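Side-chain contacts in transcriptional repressor PadR (Bacillus cereus, PDB 6JYI), which probably binds DNA as a two-chain transcription factor of the PadR-like family, acting as a transcriptional repressor: residues L50-L53 / E54-K58; V149-I152 / S153-G157; R99-F102 / L103-Y107. One frame throughout, in Å; residues are numbered along the deposited sequence.

How the contacts relate
From the N terminus the order is contact 1, contact 3, contact 2. Each is a local contact along or at the end of one helix, closing no long loop, so the three run in series and none nests within or crosses another. Contact 1 (50-58) ends helix 46-55 where the chain turns into strand 59-64. Contact 3 (99-107) starts helix 101-107 just after strand 97-99, and contact 2 (149-157) lies in the first part of helix 148-175. Centres of contacts 2 and 3 are 25 Å apart within one chain, yet across the dimer they meet: M106 packs on I152 of the second subunit. Contact 1 touches no other chain of the assembly.

Contact 1. Residues L50-L53 / E54-K58; sequences LRQL and ENEGK
Q52 and E56, one helical turn apart, meet through their polar ends, and the E56 side chain can be followed atom by atom against Q52. Its CB lies 3.6 Å from Q52 O, the carbonyl that also accepts the backbone bond from E56 N. CG stays over that oxygen, because chi1 of -63° sets it beside its own backbone N, and E56 CG comes within 3.4 Å of Q52 NE2. The chain then runs extended to CD and to E56 OE2, which takes a hydrogen bond of 2.8 Å from Q52 NE2. At 172° this bond is almost straight; it lies in the amide plane and uses the anti lone pair of OE2, while amide and carboxylate are turned 61° apart. The other oxygen, E56 OE1, forms salt bridges with R10 of helix 8-19 and, at 3.6 Å, with K58 NZ, so both ends of the carboxylate are engaged.

On another side of the helix, R51 folds over the turn: its CD packs 3.2 Å from N55 ND2, and R51 NE makes a long salt bridge of 3.6 Å to E54 OE2.

The backbone closes with K58 N bonded to L53 O at 2.9 Å and G57 N bonded to E54 O. Crossing at about a right angle, K58 CG rests 3.8 Å from L53 CD2, an apolar contact across the helix end. With G57 at positive phi, the two bonds define a Schellman motif. It ends helix 46-55 before strand 59-64, consistent with the passage from recognition helix to wing in the winged helix-turn-helix domain of PadR-like regulators.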
# COMPACT_ATOMS: atom_id res chain seq x y z
N LEU A 50 15.79 14.92 -2.10
CA LEU A 50 16.06 16.19 -2.74
C LEU A 50 17.57 16.46 -2.81
O LEU A 50 18.11 16.79 -3.87
CB LEU A 50 15.34 17.32 -2.01
CG LEU A 50 13.82 17.36 -2.18
CD1 LEU A 50 13.15 18.25 -1.12
CD2 LEU A 50 13.48 17.82 -3.59
N ARG A 51 18.27 16.21 -1.71
CA ARG A 51 19.71 16.50 -1.64
C ARG A 51 20.48 15.59 -2.61
O ARG A 51 21.42 16.03 -3.27
CB ARG A 51 20.23 16.32 -0.20
CG ARG A 51 21.77 16.31 -0.03
CD ARG A 51 22.55 17.43 -0.79
NE ARG A 51 22.01 18.78 -0.65
CZ ARG A 51 22.01 19.50 0.48
NH1 ARG A 51 22.50 18.98 1.61
NH2 ARG A 51 21.50 20.73 0.49
N GLN A 52 20.05 14.34 -2.72
CA GLN A 52 20.71 13.39 -3.61
C GLN A 52 20.49 13.78 -5.09
O GLN A 52 21.43 13.74 -5.92
CB GLN A 52 20.21 11.98 -3.36
CG GLN A 52 20.94 10.90 -4.23
CD GLN A 52 22.45 10.93 -4.06
OE1 GLN A 52 22.96 11.16 -2.96
NE2 GLN A 52 23.18 10.70 -5.16
N LEU A 53 19.27 14.16 -5.39
CA LEU A 53 18.91 14.56 -6.75
C LEU A 53 19.71 15.83 -7.10
O LEU A 53 20.18 15.98 -8.22
CB LEU A 53 17.40 14.77 -6.88
CG LEU A 53 16.57 13.49 -6.83
CD1 LEU A 53 15.10 13.86 -6.69
CD2 LEU A 53 16.80 12.58 -8.09
N GLU A 54 19.89 16.73 -6.15
CA GLU A 54 20.68 17.93 -6.42
C GLU A 54 22.14 17.54 -6.63
O GLU A 54 22.83 18.05 -7.52
CB GLU A 54 20.69 18.85 -5.23
CG GLU A 54 19.39 19.47 -4.85
CD GLU A 54 19.58 20.26 -3.57
OE1 GLU A 54 20.27 21.30 -3.64
OE2 GLU A 54 19.11 19.80 -2.51
N ASN A 55 22.64 16.66 -5.76
CA ASN A 55 24.05 16.24 -5.86
C ASN A 55 24.33 15.62 -7.23
O ASN A 55 25.45 15.71 -7.75
CB ASN A 55 24.39 15.21 -4.78
CG ASN A 55 24.56 15.82 -3.41
OD1 ASN A 55 24.78 15.10 -2.43
ND2 ASN A 55 24.49 17.14 -3.32
N GLU A 56 23.35 14.93 -7.79
CA GLU A 56 23.51 14.29 -9.12
C GLU A 56 23.18 15.19 -10.29
O GLU A 56 23.29 14.76 -11.42
CB GLU A 56 22.63 13.05 -9.26
CG GLU A 56 22.93 11.93 -8.30
CD GLU A 56 21.96 10.78 -8.47
OE1 GLU A 56 21.34 10.67 -9.56
OE2 GLU A 56 21.81 9.99 -7.52
N GLY A 57 22.66 16.39 -10.03
CA GLY A 57 22.32 17.29 -11.12
C GLY A 57 20.96 17.09 -11.74
O GLY A 57 20.69 17.61 -12.81
N LYS A 58 20.08 16.35 -11.06
CA LYS A 58 18.73 16.05 -11.59
C LYS A 58 17.76 17.19 -11.27
O LYS A 58 16.74 17.36 -11.95
CB LYS A 58 18.15 14.80 -10.98
CG LYS A 58 18.94 13.53 -11.09
CD LYS A 58 19.38 13.26 -12.47
CE LYS A 58 19.67 11.75 -12.60
NZ LYS A 58 20.97 11.59 -13.01

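Contact 2. Residues V149-I152 / S153-G157; sequences VEEI and SLDVG
E151 and D155 point their carboxylates at one another with the two planes 71° apart, so the groups neither stack nor lie flat together. E151 is bent at chi2 (86°), which swings E151 OE2 to 2.7 Å from D155 OD1. Two acid oxygens at this distance suggest that one group probably holds a proton and shares it. The same bend lays E151 OE2 against L154 CD2 at 3.5 Å. D155 OD2 is bound separately, in a salt bridge to K171 of the second subunit, which would help to offset the negative charge.

I152 and V156 are oriented differently: they lie side by side and point the same way, with their CG2 methyls 3.6 Å apart. In the backbone, V156 N bonds to I152 O at 2.8 Å, and D155 N bonds in the same i to i+4 pattern to E151 O at 2.9 Å. On a further side, S153 OG is hydrogen-bonded to Y139 OH; E150 O lies 3.1 Å from S153 OG as another possible acceptor.

These orientations divide the early turns of helix 148-175 among its neighbours: L154 packs on L135 and Y139 of helix 114-142, whereas I152 packs on L168 and S153 on Y107, both of the second subunit.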
# COMPACT_ATOMS: atom_id res chain seq x y z
N VAL A 149 -7.03 11.84 -17.06
CA VAL A 149 -6.15 10.76 -16.58
C VAL A 149 -5.74 10.99 -15.10
O VAL A 149 -5.65 10.04 -14.34
CB VAL A 149 -4.92 10.57 -17.45
CG1 VAL A 149 -4.12 11.85 -17.56
CG2 VAL A 149 -4.04 9.39 -16.93
N GLU A 150 -5.47 12.24 -14.74
CA GLU A 150 -5.15 12.59 -13.34
C GLU A 150 -6.29 12.26 -12.40
O GLU A 150 -6.08 11.87 -11.25
CB GLU A 150 -4.80 14.07 -13.22
CG GLU A 150 -3.50 14.43 -13.96
CD GLU A 150 -3.20 15.91 -13.93
OE1 GLU A 150 -4.17 16.70 -14.06
OE2 GLU A 150 -1.98 16.28 -13.85
N GLU A 151 -7.51 12.43 -12.87
CA GLU A 151 -8.66 12.12 -12.06
C GLU A 151 -8.77 10.61 -11.77
O GLU A 151 -9.38 10.23 -10.76
CB GLU A 151 -9.93 12.65 -12.75
CG GLU A 151 -11.23 12.37 -12.03
CD GLU A 151 -11.60 13.41 -10.98
OE1 GLU A 151 -11.07 14.54 -11.06
OE2 GLU A 151 -12.47 13.09 -10.11
N ILE A 152 -8.19 9.74 -12.63
CA ILE A 152 -8.26 8.28 -12.36
C ILE A 152 -7.64 7.95 -10.99
O ILE A 152 -8.24 7.18 -10.23
CB ILE A 152 -7.63 7.44 -13.49
CG1 ILE A 152 -8.35 7.72 -14.80
CG2 ILE A 152 -7.64 5.89 -13.15
CD1 ILE A 152 -7.73 7.07 -16.04
N SER A 153 -6.51 8.54 -10.64
CA SER A 153 -5.88 8.23 -9.34
C SER A 153 -6.80 8.55 -8.19
O SER A 153 -6.94 7.75 -7.27
CB SER A 153 -4.48 8.89 -9.14
OG SER A 153 -4.52 10.30 -9.13
N LEU A 154 -7.45 9.71 -8.24
CA LEU A 154 -8.44 10.08 -7.24
C LEU A 154 -9.61 9.12 -7.19
O LEU A 154 -9.97 8.62 -6.10
CB LEU A 154 -8.97 11.49 -7.51
CG LEU A 154 -10.12 12.04 -6.68
CD1 LEU A 154 -9.74 12.06 -5.18
CD2 LEU A 154 -10.54 13.46 -7.21
N ASP A 155 -10.24 8.90 -8.34
CA ASP A 155 -11.49 8.14 -8.36
C ASP A 155 -11.26 6.67 -8.01
O ASP A 155 -12.10 6.04 -7.38
CB ASP A 155 -12.15 8.22 -9.72
CG ASP A 155 -12.65 9.61 -10.04
OD1 ASP A 155 -12.48 10.51 -9.19
OD2 ASP A 155 -13.22 9.79 -11.13
N VAL A 156 -10.12 6.12 -8.40
CA VAL A 156 -9.81 4.74 -8.02
C VAL A 156 -9.64 4.64 -6.50
O VAL A 156 -10.19 3.73 -5.83
CB VAL A 156 -8.62 4.18 -8.81
CG1 VAL A 156 -8.20 2.79 -8.31
CG2 VAL A 156 -8.99 4.09 -10.29
N GLY A 157 -8.94 5.62 -5.94
CA GLY A 157 -8.75 5.66 -4.50
C GLY A 157 -10.01 5.76 -3.71
O GLY A 157 -10.21 4.98 -2.78

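Contact 3. Residues R99-F102 / L103-Y107; sequences RSDF and LMRMY
The first turn of helix 101-107 is closed by M104 N to S100 O (3.3 Å) and continued by R105 N to D101 O and M106 N to F102 O, with S100 at the N-cap. S100 OG takes the nearly straight capping bond from L103 N at 3.2 Å, so a side chain serves an amide that the first turn would otherwise leave without a carbonyl partner of the i to i+4 kind. This hydroxyl is also hydrogen-bonded to D96 of the second subunit.

D101 and R105 pair one turn apart. R105 approaches side-on and uses two nitrogens, one for each carboxylate oxygen. R105 NE reaches D101 OD1 at 2.9 Å, nearly in the guanidinium plane but from above the carboxylate plane; R105 NH2 reaches D101 OD2 at 3.0 Å on the syn side. The two planes stand 56° apart. The second bond is the more bent, at 137° against 169° for the first, with OD2 tilted from the guanidinium plane.

F102 offers a ring face to M106, a selenomethionine. M106 CG sits 4.1 Å from the F102 ring centroid in a CH-pi contact, while M106 SE lies obliquely at 4.7 Å from the same F102 centroid in a Met-aromatic contact. Bends at chi2 and chi3 curl M106 CE back to 3.6 Å from F102 CE1. Beside the ring, L103 CD2 touches F102 CD2.

Chemically, this helix start combines an apolar side, where M106 also meets W120, with a polar side that has partners in the second subunit. D101 OD2 accepts from E94 N and R105 NH1 donates to T91 O, both of that subunit, so the intrahelical ion pair is probably held in its orientation by the dimer interface.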
# COMPACT_ATOMS: atom_id res chain seq x y z
N ARG A 99 0.96 -2.67 3.10
CA ARG A 99 1.13 -3.15 4.48
C ARG A 99 -0.04 -2.64 5.26
O ARG A 99 -0.11 -1.45 5.55
CB ARG A 99 2.43 -2.65 5.12
CG ARG A 99 2.61 -3.13 6.57
CD ARG A 99 4.00 -2.94 7.14
NE ARG A 99 4.26 -1.56 7.56
CZ ARG A 99 5.05 -0.68 6.92
NH1 ARG A 99 5.69 -1.00 5.79
NH2 ARG A 99 5.20 0.55 7.42
N SER A 100 -0.98 -3.53 5.60
CA SER A 100 -2.11 -3.19 6.44
C SER A 100 -2.04 -3.96 7.76
O SER A 100 -2.42 -5.14 7.82
CB SER A 100 -3.42 -3.52 5.73
OG SER A 100 -4.53 -3.22 6.55
N ASP A 101 -1.57 -3.28 8.79
CA ASP A 101 -1.57 -3.77 10.17
C ASP A 101 -2.99 -4.17 10.60
O ASP A 101 -3.19 -5.21 11.23
CB ASP A 101 -1.01 -2.67 11.07
CG ASP A 101 -0.74 -3.12 12.48
OD1 ASP A 101 -0.63 -4.33 12.77
OD2 ASP A 101 -0.63 -2.24 13.33
N PHE A 102 -3.98 -3.34 10.23
CA PHE A 102 -5.38 -3.65 10.51
C PHE A 102 -5.86 -5.01 9.95
O PHE A 102 -6.51 -5.77 10.66
CB PHE A 102 -6.30 -2.55 9.98
CG PHE A 102 -7.75 -2.93 10.02
CD1 PHE A 102 -8.46 -2.91 11.22
CD2 PHE A 102 -8.43 -3.30 8.86
CE1 PHE A 102 -9.80 -3.26 11.26
CE2 PHE A 102 -9.77 -3.65 8.89
CZ PHE A 102 -10.46 -3.64 10.09
N LEU A 103 -5.58 -5.31 8.69
CA LEU A 103 -6.00 -6.60 8.15
C LEU A 103 -5.28 -7.78 8.83
O LEU A 103 -5.86 -8.85 8.95
CB LEU A 103 -5.87 -6.66 6.63
CG LEU A 103 -6.83 -5.72 5.88
CD1 LEU A 103 -6.57 -5.71 4.36
CD2 LEU A 103 -8.28 -6.10 6.17
N MSE A 104 -4.04 -7.57 9.28
CA MSE A 104 -3.32 -8.63 10.00
C MSE A 104 -3.91 -8.83 11.40
O MSE A 104 -3.99 -9.96 11.88
CB MSE A 104 -1.84 -8.26 10.10
CG MSE A 104 -0.96 -9.34 10.66
SE MSE A 104 -0.85 -10.92 9.50
CE MSE A 104 0.08 -10.14 8.01
N ARG A 105 -4.37 -7.74 12.02
CA ARG A 105 -5.06 -7.84 13.33
C ARG A 105 -6.33 -8.66 13.16
O ARG A 105 -6.62 -9.53 13.99
CB ARG A 105 -5.42 -6.49 13.91
CG ARG A 105 -4.27 -5.51 14.13
CD ARG A 105 -3.21 -5.97 15.12
NE ARG A 105 -2.17 -4.93 15.21
CZ ARG A 105 -1.94 -4.12 16.24
NH1 ARG A 105 -2.64 -4.19 17.37
NH2 ARG A 105 -0.97 -3.21 16.13
N MSE A 106 -7.08 -8.40 12.08
CA MSE A 106 -8.27 -9.19 11.79
C MSE A 106 -7.88 -10.64 11.53
O MSE A 106 -8.54 -11.55 12.03
CB MSE A 106 -9.04 -8.66 10.59
CG MSE A 106 -9.56 -7.27 10.74
SE MSE A 106 -10.87 -7.07 12.15
CE MSE A 106 -9.76 -6.15 13.45
N TYR A 107 -6.77 -10.86 10.81
CA TYR A 107 -6.33 -12.23 10.55
C TYR A 107 -6.05 -13.00 11.87
O TYR A 107 -6.39 -14.18 12.00
CB TYR A 107 -5.13 -12.25 9.61
CG TYR A 107 -4.78 -13.64 9.18
CD1 TYR A 107 -5.51 -14.29 8.17
CD2 TYR A 107 -3.79 -14.35 9.82
CE1 TYR A 107 -5.22 -15.62 7.81
CE2 TYR A 107 -3.51 -15.64 9.49
CZ TYR A 107 -4.20 -16.26 8.46
OH TYR A 107 -3.87 -17.55 8.16